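Side-chain contacts in O-methyltransferase family 2 (Planctopirus limnophila, PDB 5I2H), which probably transfers methyl groups from S-adenosyl-L-methionine to hydroxyl groups of small molecules, and here holds the flavone apigenin in its pocket: residues K286-L291 and A342-V347; I299-L304 and E333-W338; G337-A342 and I359-V364. All coordinates share one frame; numbering follows the deposited sequence. Where two conformers were deposited one is given.

In the fold
All three contacts belong to the Rossmann-like methyltransferase domain, and each brings helix 332-341, or the turn that leaves it, against a neighbouring element. Contacts 1 and 3 are close neighbours, their centres about 5 Å apart; Ala342 belongs to both, and Lys345 O bonds to Glu362 N between their strands. Contact 2 lies farther up the same helix, its centre about 10 Å from that of contact 3 and about 14 Å from that of contact 1. The Ile299 O to Ile359 N bond joins strands used by contacts 2 and 3. Contact 2 is next to the apigenin pocket: the side chain of Asp301 is about 6 Å from the bound flavone.

Contact 1 of 3, residues K286-L291 and A342-V347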
# COMPACT_ATOMS: atom_id res chain seq x y z
N LYS A 286 -25.88 9.36 -24.88
CA LYS A 286 -27.26 8.90 -24.67
C LYS A 286 -27.92 9.69 -23.55
O LYS A 286 -29.07 10.15 -23.69
CB LYS A 286 -27.27 7.39 -24.37
CG LYS A 286 -28.67 6.80 -24.09
CD LYS A 286 -28.63 5.20 -24.08
CE LYS A 286 -30.02 4.59 -23.91
NZ LYS A 286 -30.58 4.92 -22.56
N ALA A 287 -27.22 9.86 -22.44
CA ALA A 287 -27.77 10.67 -21.35
C ALA A 287 -28.09 12.09 -21.82
O ALA A 287 -29.17 12.62 -21.52
CB ALA A 287 -26.80 10.70 -20.17
N THR A 288 -27.17 12.72 -22.56
CA THR A 288 -27.35 14.09 -23.03
C THR A 288 -28.55 14.21 -23.97
O THR A 288 -29.26 15.22 -23.96
CB THR A 288 -26.10 14.57 -23.76
OG1 THR A 288 -25.01 14.59 -22.86
CG2 THR A 288 -26.29 16.00 -24.31
N SER A 289 -28.81 13.15 -24.76
CA SER A 289 -29.77 13.26 -25.85
C SER A 289 -31.17 13.60 -25.34
O SER A 289 -31.93 14.30 -26.03
CB SER A 289 -29.79 11.95 -26.65
OG SER A 289 -30.37 10.91 -25.90
N GLY A 290 -31.52 13.16 -24.14
CA GLY A 290 -32.84 13.41 -23.62
C GLY A 290 -32.98 14.61 -22.70
O GLY A 290 -34.09 14.87 -22.23
N LEU A 291 -31.89 15.31 -22.40
CA LEU A 291 -31.98 16.44 -21.48
C LEU A 291 -32.76 17.59 -22.11
O LEU A 291 -32.59 17.89 -23.31
CB LEU A 291 -30.59 16.93 -21.10
CG LEU A 291 -29.82 16.04 -20.13
CD1 LEU A 291 -28.40 16.61 -19.97
CD2 LEU A 291 -30.60 16.00 -18.79
N ALA A 342 -20.50 15.66 -26.84
CA ALA A 342 -21.95 15.57 -26.76
C ALA A 342 -22.60 16.94 -26.87
O ALA A 342 -23.82 17.06 -26.73
CB ALA A 342 -22.35 14.87 -25.45
N ASP A 343 -21.81 17.97 -27.10
CA ASP A 343 -22.27 19.33 -27.33
C ASP A 343 -22.87 19.96 -26.07
O ASP A 343 -23.56 20.97 -26.16
CB ASP A 343 -23.26 19.38 -28.50
CG ASP A 343 -22.57 19.07 -29.83
OD1 ASP A 343 -21.41 19.51 -30.00
OD2 ASP A 343 -23.16 18.37 -30.70
N LEU A 344 -22.60 19.37 -24.90
CA LEU A 344 -22.85 19.98 -23.61
C LEU A 344 -21.89 21.14 -23.36
O LEU A 344 -20.79 21.19 -23.92
CB LEU A 344 -22.63 18.96 -22.51
CG LEU A 344 -23.60 17.81 -22.38
CD1 LEU A 344 -22.93 16.72 -21.55
CD2 LEU A 344 -24.77 18.34 -21.62
N LYS A 345 -22.26 22.04 -22.46
CA LYS A 345 -21.38 23.12 -22.04
C LYS A 345 -20.82 22.80 -20.65
O LYS A 345 -21.58 22.64 -19.70
CB LYS A 345 -22.15 24.43 -22.01
CG LYS A 345 -21.38 25.65 -21.56
CD LYS A 345 -22.36 26.82 -21.47
CE LYS A 345 -21.98 28.00 -22.37
NZ LYS A 345 -20.63 28.53 -22.04
N TYR A 346 -19.49 22.70 -20.55
CA TYR A 346 -18.86 22.47 -19.26
C TYR A 346 -19.07 23.69 -18.37
O TYR A 346 -18.95 24.83 -18.82
CB TYR A 346 -17.37 22.20 -19.46
CG TYR A 346 -16.58 22.17 -18.17
CD1 TYR A 346 -16.63 21.07 -17.34
CD2 TYR A 346 -15.77 23.24 -17.81
CE1 TYR A 346 -15.91 21.04 -16.15
CE2 TYR A 346 -15.03 23.21 -16.64
CZ TYR A 346 -15.11 22.10 -15.81
OH TYR A 346 -14.38 22.07 -14.64
N VAL A 347 -19.40 23.45 -17.11
CA VAL A 347 -19.71 24.51 -16.15
C VAL A 347 -18.67 24.59 -15.04
O VAL A 347 -18.09 25.65 -14.79
CB VAL A 347 -21.13 24.34 -15.57
CG1 VAL A 347 -21.42 25.42 -14.51
CG2 VAL A 347 -22.16 24.39 -16.68
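Thr288 and Leu344 reach toward each other tip to tip, where helix 277-289 of the Rossmann-like domain meets the turn between helix 332-341 and strand 345-351. That turn is a Schellman motif, with Asp343 at positive phi (69°) just beyond the helix. Both branches of Thr288 are used. OG1 lies 3.3 Å from Leu344 CD1, while CG2, placed anti to its backbone N by a chi1 of -63°, comes within 3.9 Å of Leu344 CD2. The hydroxyl is not left to the leucine alone, since it bonds back to Val284 O in its own helix. Ala342 closes in alongside, its CB 3.7 Å from Thr288 OG1 and its carbonyl O 3.6 Å from Thr288 CG2. The same Leu344 CD2 also meets Leu291 CD1, at 4.3 Å. With an alanine in place of Leu344, Thr288 and Leu291 would probably lose their shared apolar partner, opening a gap beside Ile339 and Leu297, which the leucine also touches. At the helix end the carbonyl oxygens of Thr288 and Leu291 both accept hydrogen bonds from Lys363 NZ.

Contact 2 of 3, residues I299-L304 and E333-W338; sequences IHDVLL and EEYRGW
Tyr335 leaves helix 332-341 aimed at Ile299 and the residues that follow it. From CB, a chi1 of -72° sets CG anti to the carbonyl carbon and sends the ring toward the end of strand 296-301. Along one long side, CD1 and CE1 lie beneath Ile299 CG2. This methyl sits over the ring face, 4.3 Å from the centroid and 24° off the normal, a CH-pi contact displaced toward the rim. On the other side CD2 meets Leu303 CD2 at 3.8 Å, the leucine approaching obliquely, and CE2 has Val302 O near the ring plane at its edge. Here the helix packs against the central sheet of the Rossmann-like fold at the C-terminal end of a parallel strand, the end where this fold places its binding sites. Farther out, CZ passes Asp301 CB, the two side chains crossing at about a right angle. The phenol OH makes no direct bond to the carboxylate; it donates instead to a water 2.7 Å away, lying in the ring plane. The water passes both its hydrogens on, one to Asp301 OD1 at 2.9 Å and one to Val302 O at 2.7 Å. Asp301 OD1 is also hydrogen-bonded to ND1 of His273, which lines the apigenin pocket, and accepts from Val302 N on its anti side at 2.8 Å, with a bent N-H...O angle of 144°.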
# COMPACT_ATOMS: atom_id res chain seq x y z
N ILE A 299 -21.48 14.43 -13.55
CA ILE A 299 -20.53 13.31 -13.49
C ILE A 299 -19.84 13.40 -12.14
O ILE A 299 -19.26 14.44 -11.81
CB ILE A 299 -19.51 13.38 -14.65
CG1 ILE A 299 -20.22 13.12 -15.99
CG2 ILE A 299 -18.40 12.37 -14.44
CD1 ILE A 299 -19.34 13.45 -17.20
N HIS A 300 -19.92 12.32 -11.35
CA HIS A 300 -19.30 12.30 -10.03
C HIS A 300 -18.28 11.17 -10.04
O HIS A 300 -18.64 10.01 -10.18
CB HIS A 300 -20.35 12.10 -8.94
CG HIS A 300 -19.79 12.14 -7.55
ND1 HIS A 300 -20.04 11.13 -6.64
CD2 HIS A 300 -19.02 13.05 -6.90
CE1 HIS A 300 -19.43 11.41 -5.49
NE2 HIS A 300 -18.81 12.57 -5.62
N ASP A 301 -16.99 11.52 -9.95
CA ASP A 301 -15.99 10.48 -10.11
C ASP A 301 -14.68 11.00 -9.53
O ASP A 301 -14.61 12.12 -9.00
CB ASP A 301 -15.86 10.07 -11.60
CG ASP A 301 -15.59 8.59 -11.76
OD1 ASP A 301 -14.51 8.16 -11.30
OD2 ASP A 301 -16.47 7.87 -12.28
N VAL A 302 -13.66 10.15 -9.58
CA VAL A 302 -12.33 10.59 -9.16
C VAL A 302 -11.63 11.17 -10.38
O VAL A 302 -12.10 11.00 -11.52
CB VAL A 302 -11.52 9.43 -8.53
CG1 VAL A 302 -12.19 8.98 -7.23
CG2 VAL A 302 -11.34 8.25 -9.55
N LEU A 303 -10.51 11.86 -10.17
CA LEU A 303 -9.78 12.49 -11.27
C LEU A 303 -8.30 12.20 -11.20
O LEU A 303 -7.65 12.48 -10.18
CB LEU A 303 -9.98 14.00 -11.26
CG LEU A 303 -11.41 14.47 -11.47
CD1 LEU A 303 -11.47 16.02 -11.22
CD2 LEU A 303 -11.95 14.09 -12.85
N LEU A 304 -7.75 11.66 -12.29
CA LEU A 304 -6.32 11.75 -12.54
C LEU A 304 -5.97 13.17 -12.98
O LEU A 304 -6.82 13.90 -13.51
CB LEU A 304 -5.87 10.78 -13.63
CG LEU A 304 -5.90 9.31 -13.23
CD1 LEU A 304 -5.69 8.45 -14.44
CD2 LEU A 304 -4.80 9.00 -12.17
N GLU A 333 -9.68 16.48 -18.16
CA GLU A 333 -9.57 16.74 -19.59
C GLU A 333 -10.26 15.65 -20.40
O GLU A 333 -10.96 15.94 -21.38
CB GLU A 333 -8.09 16.89 -19.96
CG GLU A 333 -7.79 16.97 -21.43
CD GLU A 333 -6.28 17.14 -21.68
OE1 GLU A 333 -5.62 17.93 -20.95
OE2 GLU A 333 -5.74 16.47 -22.59
N GLU A 334 -10.15 14.39 -19.95
CA GLU A 334 -10.83 13.29 -20.64
C GLU A 334 -12.35 13.41 -20.52
O GLU A 334 -13.07 13.33 -21.52
CB GLU A 334 -10.31 11.94 -20.12
CG GLU A 334 -8.86 11.72 -20.63
CD GLU A 334 -8.16 10.48 -20.06
OE1 GLU A 334 -8.34 10.20 -18.84
OE2 GLU A 334 -7.42 9.82 -20.84
N TYR A 335 -12.86 13.63 -19.30
CA TYR A 335 -14.30 13.88 -19.16
C TYR A 335 -14.76 15.06 -20.03
O TYR A 335 -15.79 14.98 -20.72
CB TYR A 335 -14.67 14.11 -17.70
CG TYR A 335 -14.60 12.84 -16.90
CD1 TYR A 335 -15.49 11.79 -17.18
CD2 TYR A 335 -13.65 12.66 -15.90
CE1 TYR A 335 -15.43 10.59 -16.50
CE2 TYR A 335 -13.59 11.46 -15.16
CZ TYR A 335 -14.49 10.43 -15.48
OH TYR A 335 -14.42 9.23 -14.83
N ARG A 336 -13.97 16.15 -20.06
CA ARG A 336 -14.38 17.31 -20.85
C ARG A 336 -14.39 17.01 -22.34
O ARG A 336 -15.22 17.56 -23.08
CB ARG A 336 -13.48 18.51 -20.53
CG ARG A 336 -13.75 19.12 -19.17
CD ARG A 336 -13.14 20.50 -19.04
NE ARG A 336 -13.76 21.40 -20.03
CZ ARG A 336 -13.46 22.68 -20.21
NH1 ARG A 336 -12.51 23.26 -19.48
NH2 ARG A 336 -14.10 23.37 -21.15
N GLY A 337 -13.55 16.07 -22.78
CA GLY A 337 -13.62 15.63 -24.16
C GLY A 337 -14.96 14.99 -24.50
O GLY A 337 -15.57 15.33 -25.52
N TRP A 338 -15.46 14.12 -23.62
CA TRP A 338 -16.75 13.48 -23.86
C TRP A 338 -17.88 14.49 -23.74
O TRP A 338 -18.85 14.43 -24.50
CB TRP A 338 -16.96 12.32 -22.89
CG TRP A 338 -15.97 11.23 -23.11
CD1 TRP A 338 -15.53 10.77 -24.32
CD2 TRP A 338 -15.25 10.50 -22.11
NE1 TRP A 338 -14.61 9.78 -24.13
CE2 TRP A 338 -14.40 9.61 -22.78
CE3 TRP A 338 -15.27 10.50 -20.70
CZ2 TRP A 338 -13.56 8.73 -22.11
CZ3 TRP A 338 -14.42 9.65 -20.04
CH2 TRP A 338 -13.58 8.76 -20.75
O HOH W 1 -12.38 8.77 -13.10

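Contact 3 of 3, residues G337-A342 and I359-V364; sequences GWIAGA and ILSEKV
Strand 357-362 is the antiparallel strand of the seven-stranded methyltransferase sheet, inserted between strands 296-301 and 345-351, and helix 332-341 packs against it through Ile339. In this 3-2-1-4-5-7-6 order, the usual one for Rossmann-like methyltransferases, the strand forms a hairpin with 345-351. The isoleucine points at the strand and carries the helix side of the contact alone. With CB already directed at the strand, a chi1 of -71° sets CG2 anti to the backbone N and CG1 anti to the carbonyl carbon, and both branches come up to Ser361; the longer one ends in CD1. That terminal methyl meets Ile359 CG2 at 3.8 Å, the two isoleucines crossing at a slant. It also touches Ile299 on the next strand, so one methyl reaches two strands. Two residues along the strand, Ser361 points to the same side as Ile359. Its CB lies 3.8 Å from Ile339 CG2, and in the conformer described OG sits between the two branches, 3.3 Å from Ile339 CD1 and from Ile339 CG2 alike. Ser361 was modelled in two conformers, and the fit of its hydroxyl between the branches is therefore doubtful. Leu344, following the helix, also packs on Ile339. No hydrogen bond crosses between the two segments, so helix and strand are held here by van der Waals contact, with the methyls of Ile339 as the main surface.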
# COMPACT_ATOMS: atom_id res chain seq x y z
N GLY A 337 -13.55 16.07 -22.78
CA GLY A 337 -13.62 15.63 -24.16
C GLY A 337 -14.96 14.99 -24.50
O GLY A 337 -15.57 15.33 -25.52
N TRP A 338 -15.46 14.12 -23.62
CA TRP A 338 -16.75 13.48 -23.86
C TRP A 338 -17.88 14.49 -23.74
O TRP A 338 -18.85 14.43 -24.50
CB TRP A 338 -16.96 12.32 -22.89
CG TRP A 338 -15.97 11.23 -23.11
CD1 TRP A 338 -15.53 10.77 -24.32
CD2 TRP A 338 -15.25 10.50 -22.11
NE1 TRP A 338 -14.61 9.78 -24.13
CE2 TRP A 338 -14.40 9.61 -22.78
CE3 TRP A 338 -15.27 10.50 -20.70
CZ2 TRP A 338 -13.56 8.73 -22.11
CZ3 TRP A 338 -14.42 9.65 -20.04
CH2 TRP A 338 -13.58 8.76 -20.75
N ILE A 339 -17.78 15.39 -22.77
CA ILE A 339 -18.77 16.45 -22.58
C ILE A 339 -18.88 17.29 -23.84
O ILE A 339 -19.98 17.54 -24.37
CB ILE A 339 -18.41 17.29 -21.35
CG1 ILE A 339 -18.65 16.45 -20.08
CG2 ILE A 339 -19.24 18.56 -21.29
CD1 ILE A 339 -17.93 16.97 -18.87
N ALA A 340 -17.72 17.73 -24.36
CA ALA A 340 -17.69 18.56 -25.56
C ALA A 340 -18.15 17.80 -26.79
O ALA A 340 -18.75 18.39 -27.70
CB ALA A 340 -16.27 19.11 -25.80
N GLY A 341 -17.88 16.49 -26.85
CA GLY A 341 -18.35 15.71 -27.97
C GLY A 341 -19.85 15.51 -27.98
O GLY A 341 -20.41 15.21 -29.03
N ALA A 342 -20.50 15.66 -26.84
CA ALA A 342 -21.95 15.57 -26.76
C ALA A 342 -22.60 16.94 -26.87
O ALA A 342 -23.82 17.06 -26.73
CB ALA A 342 -22.35 14.87 -25.45
N ILE A 359 -18.44 16.99 -11.59
CA ILE A 359 -18.24 17.71 -12.84
C ILE A 359 -19.62 18.07 -13.37
O ILE A 359 -20.41 17.19 -13.72
CB ILE A 359 -17.47 16.85 -13.85
CG1 ILE A 359 -16.15 16.36 -13.26
CG2 ILE A 359 -17.27 17.58 -15.20
CD1 ILE A 359 -15.55 15.27 -14.15
N LEU A 360 -19.90 19.37 -13.48
CA LEU A 360 -21.20 19.88 -13.88
C LEU A 360 -21.13 20.38 -15.32
O LEU A 360 -20.22 21.13 -15.67
CB LEU A 360 -21.63 21.03 -12.97
CG LEU A 360 -22.08 20.67 -11.58
CD1 LEU A 360 -21.10 21.26 -10.62
CD2 LEU A 360 -23.46 21.25 -11.37
N SER A 361 -22.10 19.94 -16.14
CA SER A 361 -22.24 20.41 -17.51
C SER A 361 -23.72 20.65 -17.80
O SER A 361 -24.60 20.08 -17.14
CB SER A 361 -21.66 19.41 -18.51
OG SER A 361 -20.33 19.08 -18.18
N GLU A 362 -23.98 21.48 -18.81
CA GLU A 362 -25.33 21.98 -19.06
C GLU A 362 -25.72 21.74 -20.52
O GLU A 362 -24.93 21.96 -21.43
CB GLU A 362 -25.43 23.48 -18.72
CG GLU A 362 -26.85 24.01 -18.74
CD GLU A 362 -26.97 25.46 -18.31
OE1 GLU A 362 -26.36 25.85 -17.28
OE2 GLU A 362 -27.66 26.23 -18.99
N LYS A 363 -26.96 21.28 -20.72
CA LYS A 363 -27.47 21.05 -22.06
C LYS A 363 -27.72 22.39 -22.72
O LYS A 363 -28.40 23.25 -22.15
CB LYS A 363 -28.77 20.24 -22.02
CG LYS A 363 -29.41 20.01 -23.40
CD LYS A 363 -28.75 18.80 -24.07
CE LYS A 363 -29.39 18.45 -25.37
NZ LYS A 363 -30.46 17.42 -25.24
N VAL A 364 -27.20 22.56 -23.94
CA VAL A 364 -27.42 23.81 -24.64
C VAL A 364 -28.19 23.54 -25.91
O VAL A 364 -28.59 24.50 -26.58
CB VAL A 364 -26.10 24.53 -24.94
CG1 VAL A 364 -25.48 25.04 -23.65
CG2 VAL A 364 -25.17 23.59 -25.67
OXT VAL A 364 -28.42 22.38 -26.27